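Local coordinates for protein carbohydrate deacetylase Agd3 (Neosartorya fumigata, PDB 6NWZ) that is a carbohydrate deacetylase, probably removing acetyl groups from N-acetylated sugars of galactosaminogalactan, and is required for Aspergillus fumigatus biofilm formation, at residues G457-P462 / G537-G542; G43-G48 / N469-Y474; T356-T361 / N410-K415. One frame throughout, in Å; residues are numbered along the deposited sequence.

Interaction 1: G457-P462 / G537-G542; sequences GDNTRP and GLRHDG
Asn459 and Asp541 meet through one side-chain hydrogen bond. Asn459 ND2 donates to Asp541 OD2 at 3.0 Å, with an angle of 153° at the hydrogen. The oxygen lies in the plane of the Asn459 amide and accepts through its anti lone pair, the one turned away from OD1. Amide and carboxylate planes stand 85° apart, almost perpendicular. The same oxygen has a charged neighbour from its own segment: Arg539 NH2 lies 3.8 Å from Asp541 OD2, a long salt bridge.

The next shell fixes the amide. Asn459 OD1 accepts from the backbone N of Arg491, in strand 487-492, so both ends of the amide are used, which is consistent with the modelled orientation. Asn459 also sits in a type I turn from Asp458 to Arg461. On the other segment, Leu538 ends helix 520-536 in a Schellman motif, and the chain then leads through Asp541 into strand 542-546.

The contact lies beside a zinc site of the deacetylase region. The Asn459 side chain is about 7 Å from a bound zinc, and the Arg539 side chain about 4 Å from that of the zinc ligand His534. The buried carboxylate thus has a neutral donor and a more distant positive charge at one oxygen. This setting would probably favour its ionised form.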
ATOM      1  N   GLY A 457      -2.809  13.052  -3.256  1.00 40.07           N
ATOM      2  CA  GLY A 457      -2.909  13.870  -2.061  1.00 34.69           C
ATOM      3  C   GLY A 457      -1.663  13.871  -1.199  1.00 52.02           C
ATOM      4  O   GLY A 457      -0.539  13.899  -1.713  1.00 53.51           O
ATOM      5  N   ASP A 458      -1.854  13.845   0.118  1.00 54.46           N
ATOM      6  CA  ASP A 458      -0.741  13.820   1.065  1.00 53.99           C
ATOM      7  C   ASP A 458      -1.218  13.099   2.316  1.00 54.21           C
ATOM      8  O   ASP A 458      -2.078  13.617   3.036  1.00 56.96           O
ATOM      9  CB  ASP A 458      -0.263  15.231   1.395  1.00 48.19           C
ATOM     10  CG  ASP A 458       0.954  15.237   2.297  1.00 51.01           C
ATOM     11  OD1 ASP A 458       1.571  14.166   2.485  1.00 54.45           O
ATOM     12  OD2 ASP A 458       1.295  16.319   2.821  1.00 65.53           O
ATOM     13  N   ASN A 459      -0.654  11.919   2.582  1.00 45.01           N
ATOM     14  CA  ASN A 459      -1.106  11.103   3.704  1.00 41.16           C
ATOM     15  C   ASN A 459      -0.730  11.676   5.064  1.00 45.26           C
ATOM     16  O   ASN A 459      -1.142  11.099   6.076  1.00 49.77           O
ATOM     17  CB  ASN A 459      -0.566   9.679   3.574  1.00 37.60           C
ATOM     18  CG  ASN A 459      -1.331   8.864   2.550  1.00 49.43           C
ATOM     19  OD1 ASN A 459      -2.116   9.407   1.776  1.00 57.29           O
ATOM     20  ND2 ASN A 459      -1.107   7.554   2.541  1.00 57.12           N
ATOM     21  N   THR A 460       0.030  12.773   5.128  1.00 43.74           N
ATOM     22  CA  THR A 460       0.261  13.455   6.397  1.00 45.36           C
ATOM     23  C   THR A 460      -0.868  14.414   6.752  1.00 53.44           C
ATOM     24  O   THR A 460      -0.890  14.942   7.869  1.00 51.62           O
ATOM     25  CB  THR A 460       1.590  14.223   6.369  1.00 47.72           C
ATOM     26  OG1 THR A 460       1.490  15.334   5.471  1.00 53.39           O
ATOM     27  CG2 THR A 460       2.731  13.318   5.917  1.00 32.69           C
ATOM     28  N   ARG A 461      -1.801  14.646   5.831  1.00 60.45           N
ATOM     29  CA  ARG A 461      -2.938  15.533   6.052  1.00 59.76           C
ATOM     30  C   ARG A 461      -4.214  14.701   6.075  1.00 58.27           C
ATOM     31  O   ARG A 461      -4.745  14.348   5.008  1.00 45.13           O
ATOM     32  CB  ARG A 461      -3.003  16.601   4.956  1.00 52.94           C
ATOM     33  CG  ARG A 461      -1.750  17.466   4.880  1.00 52.15           C
ATOM     34  CD  ARG A 461      -1.596  18.144   3.527  1.00 48.34           C
ATOM     35  NE  ARG A 461      -2.687  19.068   3.237  1.00 50.33           N
ATOM     36  CZ  ARG A 461      -2.811  19.731   2.092  1.00 57.46           C
ATOM     37  NH1 ARG A 461      -1.907  19.570   1.134  1.00 54.93           N
ATOM     38  NH2 ARG A 461      -3.834  20.554   1.904  1.00 61.82           N
ATOM     39  N   PRO A 462      -4.741  14.359   7.255  1.00 63.26           N
ATOM     40  CA  PRO A 462      -5.917  13.473   7.315  1.00 53.15           C
ATOM     41  C   PRO A 462      -7.122  13.986   6.546  1.00 54.22           C
ATOM     42  O   PRO A 462      -7.976  13.182   6.150  1.00 65.84           O
ATOM     43  CB  PRO A 462      -6.210  13.389   8.822  1.00 45.30           C
ATOM     44  CG  PRO A 462      -4.903  13.683   9.474  1.00 52.25           C
ATOM     45  CD  PRO A 462      -4.235  14.700   8.594  1.00 64.27           C
ATOM     46  N   GLY A 537       0.783  -4.314   4.276  1.00 31.71           N
ATOM     47  CA  GLY A 537      -0.611  -4.025   4.528  1.00 22.14           C
ATOM     48  C   GLY A 537      -1.438  -3.861   3.273  1.00 31.27           C
ATOM     49  O   GLY A 537      -2.616  -3.497   3.360  1.00 34.93           O
ATOM     50  N   LEU A 538      -0.842  -4.112   2.105  1.00 28.21           N
ATOM     51  CA  LEU A 538      -1.523  -4.047   0.810  1.00 37.03           C
ATOM     52  C   LEU A 538      -2.048  -2.644   0.507  1.00 33.61           C
ATOM     53  O   LEU A 538      -3.021  -2.477  -0.232  1.00 47.05           O
ATOM     54  CB  LEU A 538      -2.653  -5.079   0.717  1.00 32.41           C
ATOM     55  CG  LEU A 538      -2.250  -6.533   0.974  1.00 29.23           C
ATOM     56  CD1 LEU A 538      -3.378  -7.484   0.582  1.00 30.48           C
ATOM     57  CD2 LEU A 538      -0.957  -6.881   0.248  1.00 22.02           C
ATOM     58  N   ARG A 539      -1.402  -1.626   1.068  1.00 28.28           N
ATOM     59  CA  ARG A 539      -1.726  -0.245   0.741  1.00 32.35           C
ATOM     60  C   ARG A 539      -1.137   0.093  -0.626  1.00 36.39           C
ATOM     61  O   ARG A 539       0.087   0.089  -0.800  1.00 35.03           O
ATOM     62  CB  ARG A 539      -1.192   0.692   1.821  1.00 34.82           C
ATOM     63  CG  ARG A 539      -1.737   0.394   3.216  1.00 31.86           C
ATOM     64  CD  ARG A 539      -3.180   0.848   3.362  1.00 29.16           C
ATOM     65  NE  ARG A 539      -3.268   2.303   3.414  1.00 52.72           N
ATOM     66  CZ  ARG A 539      -3.382   3.008   4.536  1.00 52.63           C
ATOM     67  NH1 ARG A 539      -3.442   2.389   5.711  1.00 30.61           N
ATOM     68  NH2 ARG A 539      -3.442   4.332   4.481  1.00 45.08           N
ATOM     69  N   HIS A 540      -2.008   0.373  -1.595  1.00 31.50           N
ATOM     70  CA  HIS A 540      -1.598   0.666  -2.963  1.00 27.24           C
ATOM     71  C   HIS A 540      -1.198   2.123  -3.176  1.00 32.50           C
ATOM     72  O   HIS A 540      -1.019   2.531  -4.330  1.00 35.71           O
ATOM     73  CB  HIS A 540      -2.721   0.298  -3.937  1.00 38.05           C
ATOM     74  CG  HIS A 540      -2.993  -1.171  -4.017  1.00 41.39           C
ATOM     75  ND1 HIS A 540      -3.998  -1.701  -4.798  1.00 46.59           N
ATOM     76  CD2 HIS A 540      -2.387  -2.224  -3.420  1.00 42.63           C
ATOM     77  CE1 HIS A 540      -4.000  -3.016  -4.674  1.00 48.08           C
ATOM     78  NE2 HIS A 540      -3.032  -3.359  -3.845  1.00 34.79           N
ATOM     79  N   ASP A 541      -1.063   2.907  -2.107  1.00 40.52           N
ATOM     80  CA  ASP A 541      -0.673   4.304  -2.246  1.00 36.49           C
ATOM     81  C   ASP A 541       0.733   4.406  -2.822  1.00 36.02           C
ATOM     82  O   ASP A 541       1.606   3.579  -2.542  1.00 42.98           O
ATOM     83  CB  ASP A 541      -0.715   5.024  -0.893  1.00 43.76           C
ATOM     84  CG  ASP A 541      -1.833   4.532   0.003  1.00 46.95           C
ATOM     85  OD1 ASP A 541      -2.472   3.514  -0.338  1.00 48.70           O
ATOM     86  OD2 ASP A 541      -2.070   5.167   1.055  1.00 41.09           O
ATOM     87  N   GLY A 542       0.950   5.435  -3.637  1.00 38.28           N
ATOM     88  CA  GLY A 542       2.265   5.715  -4.165  1.00 28.31           C
ATOM     89  C   GLY A 542       3.129   6.452  -3.161  1.00 28.48           C
ATOM     90  O   GLY A 542       2.743   6.697  -2.017  1.00 30.37           O
TER

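Interaction 2: G43-G48 / N469-Y474; sequences GLNAYG and NAMWPY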
ATOM      1  N   GLY A  43      -6.289  -6.741   7.902  1.00 36.44           N
ATOM      2  CA  GLY A  43      -5.743  -7.654   6.911  1.00 36.00           C
ATOM      3  C   GLY A  43      -6.806  -8.209   5.984  1.00 38.63           C
ATOM      4  O   GLY A  43      -6.602  -8.289   4.770  1.00 39.87           O
ATOM      5  N   LEU A  44      -7.953  -8.602   6.542  1.00 38.03           N
ATOM      6  CA  LEU A  44      -9.052  -9.065   5.704  1.00 41.77           C
ATOM      7  C   LEU A  44      -9.542  -7.955   4.783  1.00 37.71           C
ATOM      8  O   LEU A  44      -9.841  -8.201   3.609  1.00 42.14           O
ATOM      9  CB  LEU A  44     -10.189  -9.590   6.580  1.00 42.15           C
ATOM     10  CG  LEU A  44      -9.840 -10.748   7.517  1.00 40.20           C
ATOM     11  CD1 LEU A  44     -10.982 -10.993   8.479  1.00 33.14           C
ATOM     12  CD2 LEU A  44      -9.534 -12.011   6.731  1.00 32.65           C
ATOM     13  N   ASN A  45      -9.614  -6.722   5.296  1.00 36.68           N
ATOM     14  CA  ASN A  45     -10.035  -5.592   4.471  1.00 30.77           C
ATOM     15  C   ASN A  45      -9.047  -5.337   3.343  1.00 39.21           C
ATOM     16  O   ASN A  45      -9.446  -4.997   2.222  1.00 43.31           O
ATOM     17  CB  ASN A  45     -10.189  -4.339   5.339  1.00 31.59           C
ATOM     18  CG  ASN A  45     -10.724  -3.143   4.561  1.00 41.37           C
ATOM     19  OD1 ASN A  45     -11.551  -3.287   3.662  1.00 39.92           O
ATOM     20  ND2 ASN A  45     -10.252  -1.950   4.911  1.00 53.48           N
ATOM     21  N   ALA A  46      -7.750  -5.494   3.622  1.00 40.15           N
ATOM     22  CA  ALA A  46      -6.740  -5.277   2.593  1.00 44.36           C
ATOM     23  C   ALA A  46      -6.887  -6.285   1.462  1.00 45.74           C
ATOM     24  O   ALA A  46      -6.788  -5.926   0.282  1.00 40.09           O
ATOM     25  CB  ALA A  46      -5.342  -5.352   3.206  1.00 37.45           C
ATOM     26  N   TYR A  47      -7.127  -7.555   1.805  1.00 36.37           N
ATOM     27  CA  TYR A  47      -7.372  -8.567   0.785  1.00 33.34           C
ATOM     28  C   TYR A  47      -8.712  -8.362   0.096  1.00 31.06           C
ATOM     29  O   TYR A  47      -8.881  -8.775  -1.056  1.00 36.36           O
ATOM     30  CB  TYR A  47      -7.329  -9.964   1.400  1.00 36.98           C
ATOM     31  CG  TYR A  47      -5.947 -10.537   1.597  1.00 37.13           C
ATOM     32  CD1 TYR A  47      -5.123 -10.077   2.613  1.00 30.01           C
ATOM     33  CD2 TYR A  47      -5.479 -11.562   0.784  1.00 26.66           C
ATOM     34  CE1 TYR A  47      -3.863 -10.611   2.807  1.00 28.43           C
ATOM     35  CE2 TYR A  47      -4.222 -12.103   0.968  1.00 27.02           C
ATOM     36  CZ  TYR A  47      -3.418 -11.622   1.983  1.00 33.89           C
ATOM     37  OH  TYR A  47      -2.166 -12.152   2.176  1.00 35.23           O
ATOM     38  N   GLY A  48      -9.666  -7.732   0.776  1.00 34.36           N
ATOM     39  CA  GLY A  48     -11.026  -7.657   0.283  1.00 33.15           C
ATOM     40  C   GLY A  48     -11.904  -8.807   0.713  1.00 39.29           C
ATOM     41  O   GLY A  48     -12.960  -9.025   0.106  1.00 40.95           O
ATOM     42  N   ASN A 469     -12.582   3.929   4.904  1.00 47.81           N
ATOM     43  CA  ASN A 469     -11.824   2.734   4.554  1.00 36.00           C
ATOM     44  C   ASN A 469     -10.507   3.179   3.940  1.00 37.51           C
ATOM     45  O   ASN A 469     -10.503   3.948   2.976  1.00 45.19           O
ATOM     46  CB  ASN A 469     -12.599   1.846   3.576  1.00 36.35           C
ATOM     47  CG  ASN A 469     -11.937   0.494   3.358  1.00 45.41           C
ATOM     48  OD1 ASN A 469     -10.711   0.366   3.369  1.00 46.76           O
ATOM     49  ND2 ASN A 469     -12.757  -0.528   3.161  1.00 41.43           N
ATOM     50  N   ALA A 470      -9.400   2.695   4.502  1.00 40.15           N
ATOM     51  CA  ALA A 470      -8.087   3.117   4.028  1.00 38.50           C
ATOM     52  C   ALA A 470      -7.855   2.715   2.578  1.00 46.36           C
ATOM     53  O   ALA A 470      -7.077   3.364   1.868  1.00 52.20           O
ATOM     54  CB  ALA A 470      -7.001   2.529   4.921  1.00 30.36           C
ATOM     55  N   MET A 471      -8.517   1.653   2.124  1.00 43.17           N
ATOM     56  CA  MET A 471      -8.353   1.161   0.763  1.00 35.62           C
ATOM     57  C   MET A 471      -9.075   2.016  -0.268  1.00 39.74           C
ATOM     58  O   MET A 471      -9.001   1.705  -1.461  1.00 44.40           O
ATOM     59  CB  MET A 471      -8.845  -0.288   0.673  1.00 30.57           C
ATOM     60  CG  MET A 471      -8.188  -1.233   1.673  1.00 36.36           C
ATOM     61  SD  MET A 471      -6.449  -1.587   1.334  1.00 38.14           S
ATOM     62  CE  MET A 471      -5.817  -1.760   2.999  1.00 39.43           C
ATOM     63  N   TRP A 472      -9.763   3.087   0.159  1.00 37.03           N
ATOM     64  CA  TRP A 472     -10.554   3.926  -0.728  1.00 50.89           C
ATOM     65  C   TRP A 472      -9.898   5.289  -0.926  1.00 44.89           C
ATOM     66  O   TRP A 472      -9.202   5.791  -0.038  1.00 47.62           O
ATOM     67  CB  TRP A 472     -11.971   4.143  -0.183  1.00 53.52           C
ATOM     68  CG  TRP A 472     -12.777   2.892  -0.032  1.00 55.03           C
ATOM     69  CD1 TRP A 472     -12.464   1.649  -0.499  1.00 61.03           C
ATOM     70  CD2 TRP A 472     -14.032   2.763   0.643  1.00 62.24           C
ATOM     71  NE1 TRP A 472     -13.450   0.753  -0.158  1.00 55.01           N
ATOM     72  CE2 TRP A 472     -14.423   1.412   0.543  1.00 59.98           C
ATOM     73  CE3 TRP A 472     -14.863   3.658   1.322  1.00 52.98           C
ATOM     74  CZ2 TRP A 472     -15.609   0.938   1.095  1.00 51.46           C
ATOM     75  CZ3 TRP A 472     -16.039   3.185   1.869  1.00 46.47           C
ATOM     76  CH2 TRP A 472     -16.401   1.838   1.752  1.00 41.82           C
ATOM     77  N   PRO A 473     -10.100   5.912  -2.081  1.00 41.42           N
ATOM     78  CA  PRO A 473      -9.672   7.298  -2.257  1.00 36.98           C
ATOM     79  C   PRO A 473     -10.677   8.257  -1.635  1.00 45.32           C
ATOM     80  O   PRO A 473     -11.830   7.913  -1.371  1.00 43.75           O
ATOM     81  CB  PRO A 473      -9.626   7.458  -3.779  1.00 38.38           C
ATOM     82  CG  PRO A 473     -10.714   6.543  -4.257  1.00 37.19           C
ATOM     83  CD  PRO A 473     -10.698   5.359  -3.313  1.00 40.10           C
ATOM     84  N   TYR A 474     -10.206   9.475  -1.388  1.00 47.01           N
ATOM     85  CA  TYR A 474     -11.050  10.548  -0.887  1.00 40.71           C
ATOM     86  C   TYR A 474     -11.704  11.266  -2.061  1.00 47.32           C
ATOM     87  O   TYR A 474     -11.084  11.453  -3.111  1.00 62.60           O
ATOM     88  CB  TYR A 474     -10.229  11.528  -0.043  1.00 40.66           C
ATOM     89  CG  TYR A 474     -10.939  12.825   0.280  1.00 46.01           C
ATOM     90  CD1 TYR A 474     -11.806  12.916   1.360  1.00 50.79           C
ATOM     91  CD2 TYR A 474     -10.734  13.963  -0.493  1.00 44.66           C
ATOM     92  CE1 TYR A 474     -12.458  14.104   1.656  1.00 52.73           C
ATOM     93  CE2 TYR A 474     -11.382  15.154  -0.205  1.00 51.53           C
ATOM     94  CZ  TYR A 474     -12.242  15.219   0.871  1.00 53.63           C
ATOM     95  OH  TYR A 474     -12.884  16.404   1.158  1.00 63.03           O
TER
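The C-terminal turn of helix 34-47, in the CBM87 region, meets a type I turn of the deacetylase region, Asn469 to Trp472. Two asparagine amides make the polar half of the contact. Asn45 ND2 donates to Asn469 OD1 at 2.8 Å, and Asn469 ND2 returns a bond to Asn45 OD1 at 3.1 Å. The two side chains come from opposite directions, each extended with CG anti to the backbone N (chi1 -176° for Asn45). Their amide planes are 49° apart, so the paired bonds are twisted rather than flat. The Asn45 donor stands above the carbonyl plane of Asn469, not on a lone pair.

Asn469 OD1 takes a second bond, from Met471 N at 2.8 Å. This closes an Asx turn, and the two donors reach the oxygen from opposite faces of its plane. The Asn469 amide is thereby held from both segments.

Met471 makes the apolar half. Its chain bends at chi2 and chi3, and its CE methyl rests on Ala46 CB at 3.6 Å. Its CG also passes Asn45 ND2. Arg604 of helix 594-607 touches both Asn469 and Met471, and bonds to Asn45 O.

Gly48, with positive phi, ends the helix. The contact combines a reciprocal asparagine amide pair, an Asx turn inside a type I turn, and a Schellman motif at the helix C-terminus.

Interaction 3: T356-T361 / N410-K415; sequences TTYDWT and NQAWLK
This is an aromatic and apolar packing contact within the deacetylase region, far from the centre of the chain (about 35 Å, centre to centre). The loop 356-361, just before helix 362-366, lies against helix 400-417. Tyr358 carries the loop side; Ala412 and Trp413 carry the helix side. No hydrogen bond joins the two segments.

Tyr358 lies along the helix surface. Its CB meets the methyl of Ala412, with Tyr358 CB and Ala412 CB 3.8 Å apart. Farther out, on the ring, Tyr358 CE2 packs on Trp413 CB at 3.6 Å. One face of the tyrosine ring looks onto the helix backbone, with Trp413 N over its centre. The opposite face is covered by Trp360, whose CE3 lies toward the ring's rim. The phenol is therefore sandwiched between the helix and a residue of its own loop.

The phenol oxygen ends at the edge of the Trp413 indole, near its plane, where Tyr358 OH is 3.1 Å from Trp413 CD1. The tyrosine ring and the five-membered ring are inclined by 60°, with centroids 5.9 Å apart, an oblique pair. Trp413 CG is anti to the backbone N (chi1 175°), which carries the indole past the phenol end.

The polar ends have partners elsewhere. Tyr358 OH is hydrogen-bonded to Gln416 OE1, one turn beyond Ala412 on the same helix, and Trp413 NE1 to Asn309 OD1. Gln416 NE2 also bonds to Trp360 O, giving the loop a second tie to the helix. The pattern is that of loop-on-helix packing, with a tyrosine ring facing the helix backbone at Trp413, its CB against Ala412 and its hydroxyl at the indole edge.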
ATOM      1  N   THR A 356      -1.515  34.422 -23.607  1.00 68.81           N
ATOM      2  CA  THR A 356      -2.826  33.848 -23.328  1.00 65.41           C
ATOM      3  C   THR A 356      -2.921  32.381 -23.719  1.00 63.94           C
ATOM      4  O   THR A 356      -3.830  31.685 -23.251  1.00 66.61           O
ATOM      5  CB  THR A 356      -3.923  34.638 -24.055  1.00 68.24           C
ATOM      6  OG1 THR A 356      -3.739  34.536 -25.472  1.00 82.22           O
ATOM      7  CG2 THR A 356      -3.878  36.102 -23.652  1.00 57.00           C
ATOM      8  N   THR A 357      -1.999  31.901 -24.550  1.00 63.60           N
ATOM      9  CA  THR A 357      -1.989  30.524 -25.022  1.00 63.49           C
ATOM     10  C   THR A 357      -0.539  30.088 -25.178  1.00 59.23           C
ATOM     11  O   THR A 357       0.331  30.903 -25.498  1.00 64.62           O
ATOM     12  CB  THR A 357      -2.764  30.397 -26.346  1.00 66.70           C
ATOM     13  OG1 THR A 357      -4.163  30.577 -26.096  1.00 80.77           O
ATOM     14  CG2 THR A 357      -2.544  29.041 -27.008  1.00 56.63           C
ATOM     15  N   TYR A 358      -0.277  28.809 -24.908  1.00 54.31           N
ATOM     16  CA  TYR A 358       1.052  28.257 -25.139  1.00 54.57           C
ATOM     17  C   TYR A 358       1.488  28.528 -26.571  1.00 60.20           C
ATOM     18  O   TYR A 358       0.846  28.073 -27.521  1.00 62.92           O
ATOM     19  CB  TYR A 358       1.063  26.754 -24.856  1.00 42.17           C
ATOM     20  CG  TYR A 358       2.445  26.145 -24.952  1.00 49.29           C
ATOM     21  CD1 TYR A 358       2.950  25.708 -26.169  1.00 41.28           C
ATOM     22  CD2 TYR A 358       3.252  26.020 -23.826  1.00 58.58           C
ATOM     23  CE1 TYR A 358       4.214  25.162 -26.264  1.00 48.86           C
ATOM     24  CE2 TYR A 358       4.519  25.472 -23.911  1.00 50.12           C
ATOM     25  CZ  TYR A 358       4.996  25.045 -25.135  1.00 54.56           C
ATOM     26  OH  TYR A 358       6.255  24.498 -25.235  1.00 61.99           O
ATOM     27  N   ASP A 359       2.588  29.277 -26.724  1.00 51.11           N
ATOM     28  CA  ASP A 359       3.011  29.745 -28.039  1.00 50.93           C
ATOM     29  C   ASP A 359       4.521  29.663 -28.221  1.00 51.72           C
ATOM     30  O   ASP A 359       5.103  30.479 -28.943  1.00 59.50           O
ATOM     31  CB  ASP A 359       2.544  31.183 -28.285  1.00 52.09           C
ATOM     32  CG  ASP A 359       2.940  32.134 -27.160  1.00 77.07           C
ATOM     33  OD1 ASP A 359       3.863  31.813 -26.378  1.00 78.69           O
ATOM     34  OD2 ASP A 359       2.312  33.210 -27.055  1.00 84.53           O
ATOM     35  N   TRP A 360       5.171  28.699 -27.583  1.00 49.81           N
ATOM     36  CA  TRP A 360       6.617  28.580 -27.690  1.00 46.17           C
ATOM     37  C   TRP A 360       6.995  27.602 -28.795  1.00 54.55           C
ATOM     38  O   TRP A 360       6.265  26.651 -29.091  1.00 63.53           O
ATOM     39  CB  TRP A 360       7.228  28.143 -26.356  1.00 44.83           C
ATOM     40  CG  TRP A 360       7.286  29.253 -25.347  1.00 48.67           C
ATOM     41  CD1 TRP A 360       8.245  30.222 -25.250  1.00 52.22           C
ATOM     42  CD2 TRP A 360       6.344  29.515 -24.297  1.00 49.17           C
ATOM     43  NE1 TRP A 360       7.959  31.068 -24.204  1.00 45.62           N
ATOM     44  CE2 TRP A 360       6.798  30.656 -23.603  1.00 47.96           C
ATOM     45  CE3 TRP A 360       5.162  28.897 -23.876  1.00 46.12           C
ATOM     46  CZ2 TRP A 360       6.112  31.189 -22.512  1.00 44.93           C
ATOM     47  CZ3 TRP A 360       4.482  29.427 -22.791  1.00 50.50           C
ATOM     48  CH2 TRP A 360       4.960  30.563 -22.123  1.00 52.78           C
ATOM     49  N   THR A 361       8.148  27.852 -29.406  1.00 53.72           N
ATOM     50  CA  THR A 361       8.619  27.064 -30.533  1.00 46.18           C
ATOM     51  C   THR A 361       9.157  25.715 -30.076  1.00 50.68           C
ATOM     52  O   THR A 361       9.653  25.565 -28.956  1.00 57.31           O
ATOM     53  CB  THR A 361       9.719  27.820 -31.278  1.00 48.41           C
ATOM     54  OG1 THR A 361       9.297  29.171 -31.490  1.00 52.98           O
ATOM     55  CG2 THR A 361      10.012  27.170 -32.625  1.00 61.38           C
ATOM     56  N   ASN A 410       0.558  23.256 -19.636  1.00 45.84           N
ATOM     57  CA  ASN A 410       1.359  22.054 -19.471  1.00 36.31           C
ATOM     58  C   ASN A 410       0.850  20.923 -20.357  1.00 40.74           C
ATOM     59  O   ASN A 410       1.637  20.069 -20.778  1.00 42.53           O
ATOM     60  CB  ASN A 410       1.371  21.631 -18.003  1.00 34.66           C
ATOM     61  CG  ASN A 410       2.688  21.018 -17.584  1.00 41.47           C
ATOM     62  OD1 ASN A 410       3.759  21.497 -17.961  1.00 44.19           O
ATOM     63  ND2 ASN A 410       2.619  19.947 -16.803  1.00 41.79           N
ATOM     64  N   GLN A 411      -0.453  20.901 -20.651  1.00 36.22           N
ATOM     65  CA  GLN A 411      -0.983  19.908 -21.579  1.00 37.06           C
ATOM     66  C   GLN A 411      -0.466  20.155 -22.991  1.00 48.08           C
ATOM     67  O   GLN A 411      -0.051  19.218 -23.684  1.00 40.91           O
ATOM     68  CB  GLN A 411      -2.514  19.923 -21.559  1.00 37.49           C
ATOM     69  CG  GLN A 411      -3.135  19.397 -20.276  1.00 38.97           C
ATOM     70  CD  GLN A 411      -4.626  19.681 -20.183  1.00 46.60           C
ATOM     71  OE1 GLN A 411      -5.368  18.958 -19.516  1.00 54.75           O
ATOM     72  NE2 GLN A 411      -5.070  20.742 -20.847  1.00 51.23           N
ATOM     73  N   ALA A 412      -0.488  21.415 -23.435  1.00 50.26           N
ATOM     74  CA  ALA A 412       0.009  21.736 -24.769  1.00 47.31           C
ATOM     75  C   ALA A 412       1.506  21.487 -24.868  1.00 48.75           C
ATOM     76  O   ALA A 412       1.995  21.009 -25.897  1.00 55.57           O
ATOM     77  CB  ALA A 412      -0.319  23.186 -25.119  1.00 40.04           C
ATOM     78  N   TRP A 413       2.245  21.801 -23.802  1.00 51.84           N
ATOM     79  CA  TRP A 413       3.676  21.525 -23.784  1.00 49.77           C
ATOM     80  C   TRP A 413       3.949  20.026 -23.852  1.00 45.42           C
ATOM     81  O   TRP A 413       4.819  19.583 -24.613  1.00 52.35           O
ATOM     82  CB  TRP A 413       4.308  22.141 -22.535  1.00 34.96           C
ATOM     83  CG  TRP A 413       5.755  21.799 -22.362  1.00 46.62           C
ATOM     84  CD1 TRP A 413       6.820  22.388 -22.983  1.00 49.86           C
ATOM     85  CD2 TRP A 413       6.299  20.788 -21.507  1.00 40.55           C
ATOM     86  NE1 TRP A 413       7.994  21.803 -22.568  1.00 48.11           N
ATOM     87  CE2 TRP A 413       7.700  20.818 -21.661  1.00 46.28           C
ATOM     88  CE3 TRP A 413       5.737  19.859 -20.627  1.00 39.05           C
ATOM     89  CZ2 TRP A 413       8.545  19.955 -20.967  1.00 38.61           C
ATOM     90  CZ3 TRP A 413       6.579  19.004 -19.938  1.00 48.23           C
ATOM     91  CH2 TRP A 413       7.968  19.058 -20.113  1.00 44.53           C
ATOM     92  N   LEU A 414       3.216  19.230 -23.069  1.00 40.30           N
ATOM     93  CA  LEU A 414       3.377  17.780 -23.136  1.00 41.02           C
ATOM     94  C   LEU A 414       3.041  17.241 -24.520  1.00 44.81           C
ATOM     95  O   LEU A 414       3.607  16.228 -24.944  1.00 42.19           O
ATOM     96  CB  LEU A 414       2.501  17.099 -22.084  1.00 32.06           C
ATOM     97  CG  LEU A 414       2.975  17.171 -20.632  1.00 37.90           C
ATOM     98  CD1 LEU A 414       1.880  16.706 -19.679  1.00 31.13           C
ATOM     99  CD2 LEU A 414       4.224  16.332 -20.457  1.00 34.48           C
ATOM    100  N   LYS A 415       2.123  17.897 -25.232  1.00 50.43           N
ATOM    101  CA  LYS A 415       1.748  17.443 -26.565  1.00 39.62           C
ATOM    102  C   LYS A 415       2.784  17.863 -27.601  1.00 50.16           C
ATOM    103  O   LYS A 415       3.197  17.052 -28.437  1.00 54.00           O
ATOM    104  CB  LYS A 415       0.362  17.982 -26.928  1.00 39.24           C
ATOM    105  CG  LYS A 415      -0.082  17.680 -28.357  1.00 42.17           C
ATOM    106  CD  LYS A 415      -1.520  18.129 -28.598  1.00 51.42           C
ATOM    107  CE  LYS A 415      -1.832  18.244 -30.084  1.00 56.57           C
ATOM    108  NZ  LYS A 415      -1.569  16.974 -30.809  1.00 68.55           N
TER

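How the interactions relate
Interactions 1 and 2 are neighbours, with centres about 11 Å apart. They touch through Leu538 and Gly537, which pack on Ala46, and through Arg539, whose NH1 lies 3.6 Å from Ala470 CB. Interaction 1 lies within the deacetylase region, whereas interaction 2 joins that region to the CBM87 region. Along the chain their segments alternate. The zinc site of Asp530 and His534 lies near both. The side chain of Met471, in interaction 2, is about 9 Å from that of His534. Interaction 3 stands apart, its centre about 32 Å from that of interaction 1 and the nearest atoms about 16 Å apart. Its Trp413 side chain is about 8 Å from that of His388, which binds another zinc with Asp256 and His392.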